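Trichosurin (Trichosurus vulpecula, PDB 2R74) probably binds and carries small hydrophobic molecules as a secreted, homodimeric milk protein of the lipocalin family. Local coordinates at residues N97-E102 / F112-Y117. The protein carries 1 engineered substitution. Numbering follows the deposited sequence.
Sequences NDVYYE and FIFYNY. Engineered in segment 97-102: Glu102 (natural residue Gly).
Tyr117 OH donates to Asp98 OD2 over a very short 2.5 Å; OD2 lies at the ring edge, near its plane, and the carboxylate is turned 78° against the ring. The phenol reaches it because Tyr117 CG lies beside its own backbone N (chi1 -56°), which brings the end of the ring toward strand 96-102. On the same face the Tyr100 and Tyr115 rings meet rim to rim, Tyr100 CD2 lying 3.7 Å from Tyr115 CE1 with the planes nearly perpendicular.

The other face begins with an amide pair: Asn116 ND2 donates to Asn97 OD1 at 2.8 Å, in its own amide plane but tilted 33° from that of the acceptor carbonyl. Asn97 ND2 also bonds Leu91 O and Tyr93 O, and Asn116 ND2 bonds Tyr94 O, which helps fix both amide rotations. Val99 CG2 makes an off-centre CH-pi contact 4.1 Å from the Phe114 ring centroid, while CG1 lies over the rim of the same ring and also meets the edge of Phe112, 4.0 Å from its CD2. Tyr101 CD1 sits over a face of that same Phe112 ring, offset toward the rim.

Beneath these side chains, Asp98–Tyr115 and Tyr100–Ile113 are hydrogen-bonded pairs, Ile113 N to Tyr100 O spanning 2.9 Å. Arg150 and Tyr115 of the second subunit bind the Asp98 carboxylate, and that Tyr115 also bonds Tyr100 OH, placing the tyrosine-rich face at the dimer interface. Leu91 and Phe129 extend the Val99–Phe114 face, consistent with the interior of a lipocalin barrel, of which strands 96-102 and 109-118 form an antiparallel hairpin.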
ATOM      1  N   ASN A  97      -4.198   6.928  -6.573  1.00 25.94           N
ATOM      2  CA  ASN A  97      -4.078   5.552  -6.088  1.00 26.20           C
ATOM      3  C   ASN A  97      -2.729   4.918  -6.374  1.00 26.00           C
ATOM      4  O   ASN A  97      -2.162   5.102  -7.452  1.00 27.31           O
ATOM      5  CB  ASN A  97      -5.129   4.650  -6.752  1.00 25.05           C
ATOM      6  CG  ASN A  97      -6.539   5.195  -6.645  1.00 27.29           C
ATOM      7  OD1 ASN A  97      -7.284   4.864  -5.717  1.00 23.17           O
ATOM      8  ND2 ASN A  97      -6.917   6.036  -7.606  1.00 26.69           N
ATOM      9  N   ASP A  98      -2.223   4.171  -5.398  1.00 24.39           N
ATOM     10  CA  ASP A  98      -0.993   3.414  -5.570  1.00 24.80           C
ATOM     11  C   ASP A  98      -1.573   2.028  -5.871  1.00 23.13           C
ATOM     12  O   ASP A  98      -2.355   1.508  -5.078  1.00 22.83           O
ATOM     13  CB  ASP A  98      -0.182   3.349  -4.274  1.00 26.67           C
ATOM     14  CG  ASP A  98       0.480   4.664  -3.928  1.00 31.04           C
ATOM     15  OD1 ASP A  98       1.018   5.318  -4.843  1.00 31.92           O
ATOM     16  OD2 ASP A  98       0.485   5.031  -2.732  1.00 34.46           O
ATOM     17  N   VAL A  99      -1.207   1.442  -7.004  1.00 21.33           N
ATOM     18  CA  VAL A  99      -1.740   0.138  -7.397  1.00 20.20           C
ATOM     19  C   VAL A  99      -0.676  -0.960  -7.442  1.00 21.63           C
ATOM     20  O   VAL A  99       0.345  -0.813  -8.114  1.00 20.32           O
ATOM     21  CB  VAL A  99      -2.409   0.223  -8.792  1.00 21.46           C
ATOM     22  CG1 VAL A  99      -3.016  -1.124  -9.168  1.00 20.53           C
ATOM     23  CG2 VAL A  99      -3.471   1.317  -8.797  1.00 17.62           C
ATOM     24  N   TYR A 100      -0.931  -2.063  -6.740  1.00 20.66           N
ATOM     25  CA  TYR A 100      -0.001  -3.186  -6.705  1.00 19.15           C
ATOM     26  C   TYR A 100      -0.641  -4.444  -7.275  1.00 20.02           C
ATOM     27  O   TYR A 100      -1.752  -4.818  -6.894  1.00 17.64           O
ATOM     28  CB  TYR A 100       0.458  -3.453  -5.266  1.00 21.44           C
ATOM     29  CG  TYR A 100       1.267  -2.319  -4.670  1.00 23.69           C
ATOM     30  CD1 TYR A 100       2.649  -2.268  -4.812  1.00 26.20           C
ATOM     31  CD2 TYR A 100       0.641  -1.292  -3.974  1.00 24.34           C
ATOM     32  CE1 TYR A 100       3.382  -1.223  -4.272  1.00 25.88           C
ATOM     33  CE2 TYR A 100       1.361  -0.248  -3.437  1.00 23.01           C
ATOM     34  CZ  TYR A 100       2.723  -0.216  -3.584  1.00 24.40           C
ATOM     35  OH  TYR A 100       3.427   0.827  -3.032  1.00 25.72           O
ATOM     36  N   TYR A 101       0.072  -5.091  -8.192  1.00 20.17           N
ATOM     37  CA  TYR A 101      -0.395  -6.312  -8.834  1.00 21.38           C
ATOM     38  C   TYR A 101       0.285  -7.522  -8.199  1.00 23.11           C
ATOM     39  O   TYR A 101       1.481  -7.485  -7.899  1.00 22.22           O
ATOM     40  CB  TYR A 101      -0.075  -6.267 -10.336  1.00 23.30           C
ATOM     41  CG  TYR A 101      -0.121  -7.622 -11.014  1.00 24.11           C
ATOM     42  CD1 TYR A 101      -1.326  -8.276 -11.228  1.00 24.90           C
ATOM     43  CD2 TYR A 101       1.049  -8.253 -11.421  1.00 26.85           C
ATOM     44  CE1 TYR A 101      -1.366  -9.523 -11.829  1.00 25.80           C
ATOM     45  CE2 TYR A 101       1.018  -9.497 -12.024  1.00 28.26           C
ATOM     46  CZ  TYR A 101      -0.194 -10.125 -12.225  1.00 26.85           C
ATOM     47  OH  TYR A 101      -0.231 -11.357 -12.831  1.00 27.57           O
ATOM     48  N   GLU A 102      -0.483  -8.583  -7.976  1.00 25.29           N
ATOM     49  CA  GLU A 102       0.048  -9.809  -7.393  1.00 28.59           C
ATOM     50  C   GLU A 102      -0.669 -11.020  -7.998  1.00 29.83           C
ATOM     51  O   GLU A 102      -1.834 -10.931  -8.375  1.00 29.05           O
ATOM     52  CB  GLU A 102      -0.174  -9.845  -5.871  1.00 30.92           C
ATOM     53  CG  GLU A 102       0.357  -8.671  -5.089  1.00 33.28           C
ATOM     54  CD  GLU A 102       0.171  -8.830  -3.588  1.00 36.41           C
ATOM     55  OE1 GLU A 102      -0.684  -9.627  -3.172  1.00 37.58           O
ATOM     56  OE2 GLU A 102       0.871  -8.143  -2.831  1.00 36.39           O
ATOM     57  N   PHE A 112      -5.306  -7.158  -7.627  1.00 18.51           N
ATOM     58  CA  PHE A 112      -4.895  -5.766  -7.676  1.00 17.71           C
ATOM     59  C   PHE A 112      -5.297  -5.101  -6.364  1.00 18.52           C
ATOM     60  O   PHE A 112      -6.464  -5.131  -5.974  1.00 19.18           O
ATOM     61  CB  PHE A 112      -5.553  -5.039  -8.855  1.00 18.57           C
ATOM     62  CG  PHE A 112      -4.985  -5.416 -10.198  1.00 20.78           C
ATOM     63  CD1 PHE A 112      -5.564  -6.425 -10.959  1.00 20.22           C
ATOM     64  CD2 PHE A 112      -3.869  -4.760 -10.700  1.00 22.05           C
ATOM     65  CE1 PHE A 112      -5.039  -6.769 -12.197  1.00 21.29           C
ATOM     66  CE2 PHE A 112      -3.339  -5.102 -11.938  1.00 21.89           C
ATOM     67  CZ  PHE A 112      -3.927  -6.105 -12.685  1.00 21.56           C
ATOM     68  N   ILE A 113      -4.318  -4.523  -5.680  1.00 18.40           N
ATOM     69  CA  ILE A 113      -4.562  -3.835  -4.420  1.00 19.30           C
ATOM     70  C   ILE A 113      -4.482  -2.333  -4.659  1.00 20.09           C
ATOM     71  O   ILE A 113      -3.451  -1.825  -5.092  1.00 21.19           O
ATOM     72  CB  ILE A 113      -3.503  -4.203  -3.378  1.00 18.52           C
ATOM     73  CG1 ILE A 113      -3.536  -5.707  -3.119  1.00 20.44           C
ATOM     74  CG2 ILE A 113      -3.741  -3.410  -2.098  1.00 19.92           C
ATOM     75  CD1 ILE A 113      -2.374  -6.195  -2.274  1.00 27.88           C
ATOM     76  N   PHE A 114      -5.573  -1.630  -4.379  1.00 20.67           N
ATOM     77  CA  PHE A 114      -5.601  -0.189  -4.558  1.00 20.18           C
ATOM     78  C   PHE A 114      -5.562   0.525  -3.221  1.00 20.71           C
ATOM     79  O   PHE A 114      -6.373   0.246  -2.330  1.00 19.47           O
ATOM     80  CB  PHE A 114      -6.882   0.266  -5.268  1.00 22.37           C
ATOM     81  CG  PHE A 114      -6.957  -0.108  -6.718  1.00 26.46           C
ATOM     82  CD1 PHE A 114      -7.046  -1.433  -7.106  1.00 28.94           C
ATOM     83  CD2 PHE A 114      -6.969   0.875  -7.695  1.00 27.67           C
ATOM     84  CE1 PHE A 114      -7.146  -1.770  -8.449  1.00 29.87           C
ATOM     85  CE2 PHE A 114      -7.068   0.542  -9.034  1.00 29.29           C
ATOM     86  CZ  PHE A 114      -7.157  -0.780  -9.410  1.00 30.71           C
ATOM     87  N   TYR A 115      -4.616   1.440  -3.082  1.00 20.42           N
ATOM     88  CA  TYR A 115      -4.532   2.260  -1.884  1.00 22.64           C
ATOM     89  C   TYR A 115      -5.018   3.607  -2.402  1.00 23.90           C
ATOM     90  O   TYR A 115      -4.295   4.306  -3.115  1.00 23.88           O
ATOM     91  CB  TYR A 115      -3.093   2.354  -1.377  1.00 23.17           C
ATOM     92  CG  TYR A 115      -2.613   1.067  -0.744  1.00 23.33           C
ATOM     93  CD1 TYR A 115      -1.796   0.185  -1.442  1.00 22.56           C
ATOM     94  CD2 TYR A 115      -3.013   0.716   0.538  1.00 23.08           C
ATOM     95  CE1 TYR A 115      -1.395  -1.012  -0.880  1.00 23.43           C
ATOM     96  CE2 TYR A 115      -2.621  -0.480   1.108  1.00 23.85           C
ATOM     97  CZ  TYR A 115      -1.812  -1.340   0.394  1.00 25.38           C
ATOM     98  OH  TYR A 115      -1.438  -2.539   0.951  1.00 27.81           O
ATOM     99  N   ASN A 116      -6.258   3.942  -2.070  1.00 23.68           N
ATOM    100  CA  ASN A 116      -6.870   5.180  -2.530  1.00 25.00           C
ATOM    101  C   ASN A 116      -6.699   6.342  -1.565  1.00 26.54           C
ATOM    102  O   ASN A 116      -6.942   6.208  -0.367  1.00 25.25           O
ATOM    103  CB  ASN A 116      -8.358   4.943  -2.804  1.00 24.07           C
ATOM    104  CG  ASN A 116      -9.106   6.221  -3.139  1.00 25.04           C
ATOM    105  OD1 ASN A 116      -9.768   6.809  -2.284  1.00 23.69           O
ATOM    106  ND2 ASN A 116      -9.002   6.659  -4.388  1.00 25.92           N
ATOM    107  N   TYR A 117      -6.260   7.475  -2.099  1.00 26.89           N
ATOM    108  CA  TYR A 117      -6.073   8.678  -1.301  1.00 29.89           C
ATOM    109  C   TYR A 117      -7.137   9.668  -1.734  1.00 30.20           C
ATOM    110  O   TYR A 117      -7.010  10.310  -2.774  1.00 30.08           O
ATOM    111  CB  TYR A 117      -4.691   9.280  -1.537  1.00 30.50           C
ATOM    112  CG  TYR A 117      -3.559   8.320  -1.272  1.00 32.03           C
ATOM    113  CD1 TYR A 117      -3.051   7.515  -2.284  1.00 33.62           C
ATOM    114  CD2 TYR A 117      -3.012   8.201  -0.002  1.00 34.11           C
ATOM    115  CE1 TYR A 117      -2.027   6.617  -2.038  1.00 34.47           C
ATOM    116  CE2 TYR A 117      -1.992   7.306   0.255  1.00 33.98           C
ATOM    117  CZ  TYR A 117      -1.504   6.518  -0.767  1.00 34.56           C
ATOM    118  OH  TYR A 117      -0.487   5.632  -0.512  1.00 35.01           O
TER